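Long-range contacts in fatty acid amide hydrolase (Candida albicans, PDB 6KVR), which probably hydrolyses monocarboxylic acid amides to the monocarboxylate and ammonium, as a serine hydrolase of the amidase signature family: residues D12-Y17 against W421-G426; E123-E128 against M161-K166; I153-K158 against A195-R200; Q203-M208 against P414-T419. One frame throughout, in Å; residues are numbered along the deposited sequence.

Contact 1. Residues D12-Y17 against W421-G426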
# COMPACT_ATOMS: atom_id res chain seq x y z
N ASP A 12 11.38 -11.49 -26.45
CA ASP A 12 11.79 -10.14 -26.82
C ASP A 12 12.88 -10.33 -27.87
O ASP A 12 13.91 -10.97 -27.58
CB ASP A 12 12.28 -9.35 -25.60
CG ASP A 12 12.62 -7.88 -25.91
OD1 ASP A 12 12.44 -7.02 -25.00
OD2 ASP A 12 13.06 -7.58 -27.05
N PRO A 13 12.71 -9.81 -29.09
CA PRO A 13 13.73 -10.04 -30.12
C PRO A 13 15.04 -9.31 -29.85
O PRO A 13 16.07 -9.71 -30.40
CB PRO A 13 13.05 -9.53 -31.41
CG PRO A 13 11.99 -8.57 -30.95
CD PRO A 13 11.54 -9.07 -29.60
N LEU A 14 15.03 -8.28 -29.01
CA LEU A 14 16.26 -7.61 -28.57
C LEU A 14 16.99 -6.92 -29.74
O LEU A 14 18.22 -6.89 -29.79
CB LEU A 14 17.20 -8.59 -27.86
CG LEU A 14 16.70 -9.39 -26.65
CD1 LEU A 14 17.75 -10.42 -26.29
CD2 LEU A 14 16.40 -8.49 -25.45
N ASP A 15 16.23 -6.37 -30.68
CA ASP A 15 16.83 -5.79 -31.89
C ASP A 15 16.81 -4.27 -31.92
O ASP A 15 17.28 -3.69 -32.90
CB ASP A 15 16.13 -6.35 -33.14
CG ASP A 15 14.63 -6.14 -33.13
OD1 ASP A 15 14.10 -5.51 -32.18
OD2 ASP A 15 13.97 -6.59 -34.09
N LYS A 16 16.28 -3.61 -30.89
CA LYS A 16 16.25 -2.16 -30.83
C LYS A 16 16.93 -1.66 -29.57
O LYS A 16 16.50 -0.67 -28.97
CB LYS A 16 14.81 -1.63 -30.90
CG LYS A 16 14.09 -1.91 -32.23
CD LYS A 16 12.73 -1.17 -32.35
CE LYS A 16 11.74 -1.57 -31.24
NZ LYS A 16 10.30 -1.36 -31.60
N TYR A 17 17.99 -2.35 -29.13
CA TYR A 17 18.72 -2.01 -27.91
C TYR A 17 20.16 -1.60 -28.20
O TYR A 17 20.59 -0.53 -27.75
CB TYR A 17 18.75 -3.19 -26.93
CG TYR A 17 17.44 -3.58 -26.30
CD1 TYR A 17 16.49 -4.30 -27.01
CD2 TYR A 17 17.17 -3.27 -24.98
CE1 TYR A 17 15.31 -4.68 -26.43
CE2 TYR A 17 15.97 -3.65 -24.38
CZ TYR A 17 15.04 -4.35 -25.12
OH TYR A 17 13.85 -4.75 -24.55
N TRP A 421 18.54 -12.52 -20.60
CA TRP A 421 17.74 -13.48 -19.86
C TRP A 421 16.50 -12.81 -19.23
O TRP A 421 15.37 -13.27 -19.42
CB TRP A 421 18.61 -14.15 -18.79
CG TRP A 421 17.88 -15.09 -17.91
CD1 TRP A 421 17.48 -14.86 -16.62
CD2 TRP A 421 17.41 -16.40 -18.26
NE1 TRP A 421 16.80 -15.97 -16.14
CE2 TRP A 421 16.74 -16.92 -17.13
CE3 TRP A 421 17.49 -17.19 -19.41
CZ2 TRP A 421 16.17 -18.20 -17.11
CZ3 TRP A 421 16.92 -18.46 -19.39
CH2 TRP A 421 16.27 -18.95 -18.25
N ASN A 422 16.70 -11.71 -18.48
CA ASN A 422 15.55 -11.15 -17.77
C ASN A 422 14.63 -10.35 -18.69
O ASN A 422 13.44 -10.21 -18.38
CB ASN A 422 16.00 -10.28 -16.58
CG ASN A 422 16.43 -8.88 -16.99
OD1 ASN A 422 15.60 -8.01 -17.31
ND2 ASN A 422 17.73 -8.65 -16.97
N LEU A 423 15.14 -9.85 -19.81
CA LEU A 423 14.27 -9.22 -20.79
C LEU A 423 13.32 -10.22 -21.43
O LEU A 423 12.30 -9.81 -22.00
CB LEU A 423 15.10 -8.51 -21.86
CG LEU A 423 15.81 -7.27 -21.30
CD1 LEU A 423 16.76 -6.63 -22.33
CD2 LEU A 423 14.79 -6.25 -20.78
N ASN A 424 13.60 -11.52 -21.33
CA ASN A 424 12.70 -12.54 -21.87
C ASN A 424 11.86 -13.25 -20.79
O ASN A 424 11.23 -14.27 -21.09
CB ASN A 424 13.51 -13.57 -22.67
CG ASN A 424 13.84 -13.07 -24.07
OD1 ASN A 424 13.10 -13.33 -25.03
ND2 ASN A 424 14.94 -12.31 -24.19
N TYR A 425 11.78 -12.67 -19.59
CA TYR A 425 11.21 -13.36 -18.42
C TYR A 425 9.74 -13.75 -18.59
O TYR A 425 9.36 -14.89 -18.29
CB TYR A 425 11.35 -12.48 -17.19
CG TYR A 425 12.40 -13.03 -16.29
CD1 TYR A 425 12.79 -14.36 -16.41
CD2 TYR A 425 13.01 -12.23 -15.34
CE1 TYR A 425 13.76 -14.89 -15.60
CE2 TYR A 425 14.00 -12.75 -14.52
CZ TYR A 425 14.38 -14.08 -14.66
OH TYR A 425 15.35 -14.62 -13.85
N GLY A 426 8.88 -12.81 -18.94
CA GLY A 426 7.47 -13.19 -18.82
C GLY A 426 6.91 -13.41 -20.22
O GLY A 426 7.18 -14.44 -20.85
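One side-chain oxygen, Asn424 OD1, accepts from two consecutive backbone amides, Asp12 N at 2.9 Å and that of Lys11, so a single carboxamide grips two successive peptides of the N-terminal arm. The Asp12 bond is bent at hydrogen, 151°, and the donor approaches from above the carbonyl plane of Asn424. The other end of that amide, ND2, donates to Lys420 O, which fixes the rotation of the group against the last turn of helix 417-423. Asp12 turns CG anti to its backbone N (chi1 -175°), and its carboxylate folds back over its own chain. OD2 accepts the N-H of Leu14 at 2.9 Å, closing an Asx turn, while OD1 offers its syn lone pair to the hydroxyl of Tyr17, with 2.7 Å between Tyr17 OH and Asp12 OD1. Asn401 ND2 serves both Asp12 OD1 and Leu423 O, linking the turn to helix 417-423 a second time. The buried carboxylate is thus well supplied with donors, which probably favours its ionised form. Beside this polar seam lies the apolar part of the contact, where Leu423 CD1 is shared by two side chains. Leu14 crosses Leu423 obliquely, CD2 to Leu423 CD1 at 3.7 Å, and Tyr17 and Leu423 reach toward each other tip to tip, with Tyr17 CE2 also 3.7 Å from Leu423 CD1.

Contact 2. Residues E123-E128 against M161-K166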
# COMPACT_ATOMS: atom_id res chain seq x y z
N GLU A 123 32.26 3.43 -6.85
CA GLU A 123 32.74 4.76 -6.50
C GLU A 123 33.36 4.68 -5.12
O GLU A 123 32.81 4.04 -4.22
CB GLU A 123 31.62 5.81 -6.53
CG GLU A 123 31.36 6.45 -7.90
CD GLU A 123 30.60 7.78 -7.82
OE1 GLU A 123 30.56 8.53 -8.84
OE2 GLU A 123 30.03 8.09 -6.74
N LEU A 124 34.51 5.32 -4.97
CA LEU A 124 35.21 5.38 -3.69
C LEU A 124 35.48 6.83 -3.38
O LEU A 124 35.91 7.58 -4.26
CB LEU A 124 36.52 4.60 -3.75
CG LEU A 124 36.52 3.16 -3.29
CD1 LEU A 124 37.90 2.56 -3.56
CD2 LEU A 124 36.18 3.12 -1.82
N PHE A 125 35.21 7.24 -2.15
CA PHE A 125 35.51 8.62 -1.77
C PHE A 125 35.94 8.61 -0.30
O PHE A 125 35.27 9.16 0.59
CB PHE A 125 34.35 9.59 -2.03
CG PHE A 125 32.97 9.02 -1.83
CD1 PHE A 125 32.36 8.27 -2.83
CD2 PHE A 125 32.25 9.32 -0.69
CE1 PHE A 125 31.04 7.77 -2.66
CE2 PHE A 125 30.94 8.84 -0.50
CZ PHE A 125 30.34 8.06 -1.49
N ILE A 126 37.11 7.99 -0.06
CA ILE A 126 37.62 7.81 1.30
C ILE A 126 37.92 9.16 1.93
O ILE A 126 37.68 9.37 3.12
CB ILE A 126 38.86 6.90 1.29
CG1 ILE A 126 38.53 5.53 0.69
CG2 ILE A 126 39.44 6.73 2.69
CD1 ILE A 126 37.34 4.84 1.33
N ASP A 127 38.45 10.10 1.14
CA ASP A 127 38.79 11.43 1.65
C ASP A 127 37.55 12.16 2.16
O ASP A 127 37.56 12.73 3.26
CB ASP A 127 39.50 12.24 0.56
CG ASP A 127 38.71 12.28 -0.75
OD1 ASP A 127 39.08 13.06 -1.66
OD2 ASP A 127 37.71 11.53 -0.87
N GLU A 128 36.46 12.16 1.37
CA GLU A 128 35.22 12.77 1.86
C GLU A 128 34.71 12.05 3.09
O GLU A 128 34.20 12.68 4.02
CB GLU A 128 34.16 12.76 0.77
CG GLU A 128 34.53 13.50 -0.50
CD GLU A 128 33.46 13.32 -1.57
OE1 GLU A 128 32.27 13.31 -1.21
OE2 GLU A 128 33.81 13.19 -2.76
N MSE A 161 21.01 4.45 -5.64
CA MSE A 161 20.36 5.47 -4.82
C MSE A 161 20.99 6.84 -5.05
O MSE A 161 22.21 6.97 -5.05
CB MSE A 161 20.45 5.12 -3.33
CG MSE A 161 19.75 3.84 -2.96
SE MSE A 161 19.92 3.41 -1.04
CE MSE A 161 21.79 2.93 -1.08
N ASN A 162 20.14 7.85 -5.24
CA ASN A 162 20.62 9.22 -5.40
C ASN A 162 21.62 9.57 -4.31
O ASN A 162 21.33 9.43 -3.11
CB ASN A 162 19.45 10.23 -5.33
CG ASN A 162 18.69 10.33 -6.63
OD1 ASN A 162 19.09 9.77 -7.65
ND2 ASN A 162 17.57 11.07 -6.60
N TYR A 163 22.79 10.02 -4.72
CA TYR A 163 23.77 10.61 -3.82
C TYR A 163 24.01 12.03 -4.29
O TYR A 163 24.33 12.25 -5.47
CB TYR A 163 25.08 9.81 -3.79
CG TYR A 163 25.97 10.14 -2.60
CD1 TYR A 163 26.72 11.31 -2.58
CD2 TYR A 163 26.03 9.29 -1.50
CE1 TYR A 163 27.53 11.61 -1.50
CE2 TYR A 163 26.83 9.59 -0.40
CZ TYR A 163 27.58 10.75 -0.42
OH TYR A 163 28.38 11.08 0.65
N LYS A 164 23.89 12.99 -3.37
CA LYS A 164 23.97 14.40 -3.72
C LYS A 164 25.27 14.73 -4.44
O LYS A 164 26.36 14.41 -3.96
CB LYS A 164 23.83 15.25 -2.46
CG LYS A 164 24.40 16.64 -2.58
CD LYS A 164 24.10 17.45 -1.34
CE LYS A 164 24.63 18.88 -1.50
NZ LYS A 164 23.93 19.84 -0.61
N ASP A 165 25.14 15.34 -5.61
CA ASP A 165 26.25 15.88 -6.39
C ASP A 165 27.18 14.80 -6.92
O ASP A 165 28.34 15.07 -7.20
CB ASP A 165 27.05 16.91 -5.60
CG ASP A 165 26.23 18.15 -5.30
OD1 ASP A 165 25.37 18.48 -6.15
OD2 ASP A 165 26.42 18.78 -4.23
N LYS A 166 26.67 13.58 -7.11
CA LYS A 166 27.47 12.51 -7.69
C LYS A 166 26.67 11.78 -8.74
O LYS A 166 25.44 11.70 -8.67
CB LYS A 166 27.96 11.54 -6.62
CG LYS A 166 29.20 12.03 -5.95
CD LYS A 166 29.60 11.16 -4.79
CE LYS A 166 30.94 11.63 -4.21
NZ LYS A 166 30.77 11.49 -2.76
O HOH W 1 30.38 12.70 0.33
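Phe125 occupies the N-cap position of helix 126-143, directly after the short edge strand 123-124, and its ring is met over one face by Lys166 and turns an edge to Tyr163. These two residues are the ends of a type II beta turn, closed by a bond of 3.2 Å from Lys166 N to Tyr163 O; both side chains point toward the other segment. Phe125 CG lies in the crowded position between backbone N and carbonyl carbon (chi1 34°). Over one face of the ring stands the ammonium of Lys166, with NZ 3.3 Å from the Phe125 centroid and only 8° off the normal: a nearly axial cation-pi contact. The lysine chain is extended as far as CE and bends at its last torsion, while CE adds a CH-pi contact to the same face. The edge of Phe125 points in turn at the face of Tyr163 in a T-shaped pair, planes inclined by 60° and centroids 5.2 Å apart. Glu128, in the first turn of the helix, reaches the lysine tip to tip and makes a salt bridge of 2.8 Å between OE1 and Lys166 NZ, approached from above the carboxylate plane. Glu123 crosses the lysine chain obliquely, OE2 3.7 Å from Lys166 CD, and its own charge is paired with Arg200. Ring and carboxylate together would stabilise the charged lysine. Glu128 OE1 also accepts from a water at 2.5 Å, and the same water oxygen lies 2.6 Å from Tyr163 OH.

Contact 3. Residues I153-K158 against A195-R200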
# COMPACT_ATOMS: atom_id res chain seq x y z
N ILE A 153 28.99 5.61 12.27
CA ILE A 153 28.89 4.24 11.80
C ILE A 153 29.10 4.25 10.26
O ILE A 153 28.27 4.84 9.56
CB ILE A 153 27.55 3.61 12.18
CG1 ILE A 153 27.48 3.44 13.69
CG2 ILE A 153 27.39 2.24 11.55
CD1 ILE A 153 28.70 2.72 14.28
N PRO A 154 30.16 3.65 9.76
CA PRO A 154 30.39 3.64 8.29
C PRO A 154 29.47 2.66 7.58
O PRO A 154 29.48 1.45 7.84
CB PRO A 154 31.87 3.21 8.16
CG PRO A 154 32.45 3.34 9.53
CD PRO A 154 31.31 3.09 10.49
N ILE A 155 28.70 3.18 6.63
CA ILE A 155 27.63 2.44 5.97
C ILE A 155 27.87 2.51 4.47
O ILE A 155 28.16 3.58 3.93
CB ILE A 155 26.25 3.02 6.37
CG1 ILE A 155 25.95 2.66 7.83
CG2 ILE A 155 25.13 2.52 5.43
CD1 ILE A 155 24.54 2.97 8.28
N SER A 156 27.80 1.35 3.81
CA SER A 156 27.94 1.29 2.36
C SER A 156 26.58 1.38 1.68
O SER A 156 25.56 0.94 2.23
CB SER A 156 28.65 -0.00 1.94
OG SER A 156 27.98 -1.13 2.48
N LEU A 157 26.56 1.93 0.47
CA LEU A 157 25.34 2.34 -0.21
C LEU A 157 25.32 1.76 -1.62
O LEU A 157 26.30 1.87 -2.36
CB LEU A 157 25.24 3.86 -0.28
CG LEU A 157 25.17 4.61 1.05
CD1 LEU A 157 25.42 6.07 0.80
CD2 LEU A 157 23.83 4.39 1.75
N LYS A 158 24.21 1.12 -1.98
CA LYS A 158 24.03 0.66 -3.35
C LYS A 158 24.04 1.88 -4.28
O LYS A 158 23.46 2.92 -3.95
CB LYS A 158 22.72 -0.12 -3.48
CG LYS A 158 22.54 -0.92 -4.76
CD LYS A 158 21.19 -1.64 -4.74
CE LYS A 158 20.90 -2.32 -6.08
NZ LYS A 158 19.85 -3.39 -5.98
N ALA A 195 25.32 8.60 10.16
CA ALA A 195 26.16 7.63 9.47
C ALA A 195 27.25 8.32 8.65
O ALA A 195 27.16 9.50 8.32
CB ALA A 195 25.31 6.74 8.56
N VAL A 196 28.29 7.56 8.32
CA VAL A 196 29.43 8.07 7.55
C VAL A 196 29.49 7.30 6.24
O VAL A 196 29.43 6.07 6.24
CB VAL A 196 30.75 7.92 8.33
CG1 VAL A 196 31.92 8.39 7.48
CG2 VAL A 196 30.71 8.68 9.67
N PHE A 197 29.64 8.03 5.13
CA PHE A 197 29.62 7.46 3.78
C PHE A 197 30.97 7.59 3.10
O PHE A 197 31.68 8.57 3.30
CB PHE A 197 28.57 8.14 2.90
CG PHE A 197 27.18 8.10 3.46
CD1 PHE A 197 26.66 6.94 4.01
CD2 PHE A 197 26.38 9.24 3.42
CE1 PHE A 197 25.35 6.91 4.51
CE2 PHE A 197 25.07 9.21 3.91
CZ PHE A 197 24.56 8.06 4.46
N TYR A 198 31.28 6.62 2.23
CA TYR A 198 32.60 6.57 1.60
C TYR A 198 32.66 5.66 0.38
O TYR A 198 33.59 5.80 -0.42
CB TYR A 198 33.65 6.12 2.63
CG TYR A 198 33.36 4.77 3.28
CD1 TYR A 198 32.28 4.61 4.14
CD2 TYR A 198 34.16 3.67 3.00
CE1 TYR A 198 32.01 3.38 4.71
CE2 TYR A 198 33.89 2.44 3.58
CZ TYR A 198 32.83 2.30 4.44
OH TYR A 198 32.57 1.09 5.02
N VAL A 199 31.73 4.71 0.23
CA VAL A 199 31.75 3.76 -0.89
C VAL A 199 30.33 3.51 -1.40
O VAL A 199 29.38 3.39 -0.62
CB VAL A 199 32.42 2.43 -0.48
CG1 VAL A 199 31.70 1.79 0.69
CG2 VAL A 199 32.47 1.47 -1.65
N ARG A 200 30.20 3.42 -2.73
CA ARG A 200 28.95 3.06 -3.38
C ARG A 200 29.23 1.83 -4.22
O ARG A 200 30.20 1.81 -4.99
CB ARG A 200 28.39 4.21 -4.24
CG ARG A 200 28.03 5.45 -3.41
CD ARG A 200 27.80 6.68 -4.28
NE ARG A 200 26.53 6.59 -4.98
CZ ARG A 200 26.22 7.32 -6.04
NH1 ARG A 200 27.06 8.21 -6.54
NH2 ARG A 200 25.01 7.17 -6.60
O HOH W 2 29.11 4.77 1.71
O HOH W 3 24.16 5.54 -3.74
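Leu157 leaves strand 155-158 with CG anti to its carbonyl carbon (chi1 -62°), and its atoms measure out how two neighbouring strands pack. CB passes Val199 O at the edge of contact; CG comes within reach of CD1 and CE1 of Phe197. At the tip, CD1 settles over one face of the Phe197 ring, 3.8 Å from its centroid, in a CH-pi contact shifted toward the rim, and CD2 meets Phe197 CE1 at 4.0 Å. The two side chains cross at about a right angle, and both touch Thr187 of helix 185-192, the helix of the beta-alpha-beta crossover that joins parallel strands 155-158 and 199-201. Next to this packing the backbones pair unevenly. Ile153 O takes the N-H of Val196 at 3.0 Å, and Ile155 N returns a nearly straight bond to Val196 O. The register then slips by one residue, and the next pairing, Leu157 N to Val199 O at 3.4 Å, is weak. A water bridges the slip: it donates to Ile155 O and Val199 O and accepts from Tyr198 N at 2.9 Å. Ile155 N lies at the edge of the Tyr198 ring, and Tyr198 CE1 touches Pro154 CB at 3.5 Å. A second water links Arg200 NE, whose N-H it accepts, to Lys158 O; Glu159 O and Glu123 hold the guanidinium's other end. Lys158 itself is extended, and NZ is hydrogen-bonded to Ser233 and Ser252, consistent with the predicted Ser-Ser-Lys charge relay, in which the lysine would act as the base.

Contact 4. Residues Q203-M208 against P414-T419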
# COMPACT_ATOMS: atom_id res chain seq x y z
N GLN A 203 26.33 -3.15 -9.04
CA GLN A 203 25.02 -3.68 -9.37
C GLN A 203 25.05 -4.07 -10.85
O GLN A 203 25.82 -3.50 -11.61
CB GLN A 203 23.92 -2.64 -9.11
CG GLN A 203 24.09 -1.43 -10.00
CD GLN A 203 23.75 -0.13 -9.33
OE1 GLN A 203 23.23 -0.10 -8.21
NE2 GLN A 203 24.07 0.97 -10.00
N PRO A 204 24.24 -5.02 -11.26
CA PRO A 204 24.21 -5.39 -12.68
C PRO A 204 23.50 -4.35 -13.54
O PRO A 204 22.65 -3.59 -13.06
CB PRO A 204 23.43 -6.71 -12.68
CG PRO A 204 22.51 -6.55 -11.46
CD PRO A 204 23.41 -5.91 -10.43
N GLN A 205 23.86 -4.34 -14.82
CA GLN A 205 23.04 -3.69 -15.83
C GLN A 205 21.60 -4.22 -15.79
O GLN A 205 21.37 -5.44 -15.75
CB GLN A 205 23.68 -3.95 -17.20
CG GLN A 205 22.88 -3.54 -18.42
CD GLN A 205 23.42 -4.22 -19.68
OE1 GLN A 205 23.18 -5.41 -19.90
NE2 GLN A 205 24.15 -3.48 -20.48
N THR A 206 20.63 -3.30 -15.79
CA THR A 206 19.17 -3.43 -15.68
C THR A 206 18.70 -3.64 -14.24
O THR A 206 17.50 -3.54 -13.99
CB THR A 206 18.53 -4.55 -16.54
OG1 THR A 206 18.74 -5.84 -15.94
CG2 THR A 206 19.07 -4.56 -17.98
N LEU A 207 19.60 -3.93 -13.30
CA LEU A 207 19.24 -4.21 -11.90
C LEU A 207 18.37 -5.45 -11.76
O LEU A 207 17.67 -5.60 -10.78
CB LEU A 207 18.52 -3.03 -11.24
CG LEU A 207 19.21 -1.68 -11.37
CD1 LEU A 207 18.45 -0.60 -10.59
CD2 LEU A 207 20.65 -1.79 -10.92
N MSE A 208 18.36 -6.32 -12.76
CA MSE A 208 17.52 -7.52 -12.73
C MSE A 208 18.37 -8.77 -13.01
O MSE A 208 18.02 -9.59 -13.86
CB MSE A 208 16.38 -7.39 -13.75
CG MSE A 208 15.40 -6.24 -13.47
SE MSE A 208 14.41 -6.72 -11.80
CE MSE A 208 13.12 -7.98 -12.66
N PRO A 414 26.21 -2.52 -24.98
CA PRO A 414 26.01 -3.94 -25.30
C PRO A 414 25.25 -4.66 -24.19
O PRO A 414 25.48 -4.44 -23.00
CB PRO A 414 27.44 -4.49 -25.46
CG PRO A 414 28.32 -3.52 -24.76
CD PRO A 414 27.65 -2.18 -24.86
N LEU A 415 24.34 -5.54 -24.60
CA LEU A 415 23.52 -6.29 -23.65
C LEU A 415 24.34 -7.40 -22.99
O LEU A 415 25.02 -8.18 -23.66
CB LEU A 415 22.32 -6.88 -24.36
CG LEU A 415 21.31 -5.82 -24.84
CD1 LEU A 415 20.12 -6.48 -25.48
CD2 LEU A 415 20.86 -4.94 -23.68
N THR A 416 24.27 -7.45 -21.66
CA THR A 416 24.85 -8.54 -20.89
C THR A 416 24.03 -9.83 -21.06
O THR A 416 22.85 -9.81 -21.43
CB THR A 416 24.92 -8.08 -19.43
OG1 THR A 416 26.08 -7.24 -19.25
CG2 THR A 416 24.88 -9.21 -18.43
N LYS A 417 24.68 -10.97 -20.80
CA LYS A 417 24.02 -12.27 -20.95
C LYS A 417 22.77 -12.37 -20.06
O LYS A 417 21.69 -12.76 -20.52
CB LYS A 417 25.00 -13.40 -20.62
CG LYS A 417 24.34 -14.78 -20.64
CD LYS A 417 25.27 -15.87 -20.15
CE LYS A 417 24.46 -17.08 -19.72
NZ LYS A 417 25.30 -18.06 -18.98
N LEU A 418 22.91 -12.06 -18.77
CA LEU A 418 21.74 -12.18 -17.91
C LEU A 418 20.73 -11.06 -18.13
O LEU A 418 19.61 -11.15 -17.63
CB LEU A 418 22.14 -12.26 -16.43
CG LEU A 418 22.82 -13.60 -16.08
CD1 LEU A 418 23.09 -13.77 -14.58
CD2 LEU A 418 22.01 -14.80 -16.64
N THR A 419 21.10 -10.03 -18.90
CA THR A 419 20.14 -8.99 -19.27
C THR A 419 19.20 -9.50 -20.35
O THR A 419 17.98 -9.34 -20.25
CB THR A 419 20.88 -7.73 -19.75
OG1 THR A 419 21.35 -6.99 -18.61
CG2 THR A 419 20.00 -6.83 -20.58
O HOH W 4 18.85 -12.01 -14.90
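Hydrogen bonds from one amide dominate. Gln205, extended with CG anti to its backbone N (chi1 171°), inserts its carboxamide beside the start of helix 417-423. OE1 takes two donors, both in the carbonyl plane and on lone pairs: the hydroxyl of Thr419, with OG1 2.7 Å from Gln205 OE1, and the N-H of the N-cap residue Thr416, whose N is 2.9 Å from the same oxygen. Thr419 OG1 has a further hydrogen-bond partner in His209 NE2; since its own proton goes to Gln205, the imidazole probably donates. Gln205 NE2 donates to Pro414 O at 3.0 Å in a nearly straight bond (172°), with the acceptor in the amide plane; Glu413 OE1 is its other partner. Every polar atom of the amide is therefore assigned, and its rotation is fixed. Within the loop, Thr206 OG1 donates to Gln205 O at 2.7 Å and accepts the N-H of Met208, an ST turn that carries the chain through Leu207. One water joins the two backbones farther along, donating to Met208 O at 2.8 Å and also to Leu418 O. Apolar contact is slight by comparison: Thr206 CG2 lies obliquely against Thr419 CG2 at 3.6 Å. Met208, a selenomethionine in this crystal, places its side chain about 6 Å from that of Ser257, the predicted acyl-ester nucleophile. The polar network thus ties to the start of helix 417-423 a loop that carries Leu207, predicted to bind substrate.

In the fold
The four contacts fall into two pairs, separate in space. Contacts 2 and 3, with centres 9 Å apart, interleave along the sequence and meet in the central mixed sheet, where strands 123-124, 199-201 and 155-158 follow one another; the Glu123-Arg200 salt bridge stitches them. Contacts 1 and 4, 11 Å apart between centres, both use helix 417-423, and contact 1, whose segments open and close the series, encloses the other three along the chain. The centres of contacts 2 and 3 lie 32 and 34 Å from that of contact 1, yet contact 4 reaches contact 3 where Gln203 packs on Lys158, so the sheet and the helix-bound loop converge around the predicted catalytic residues.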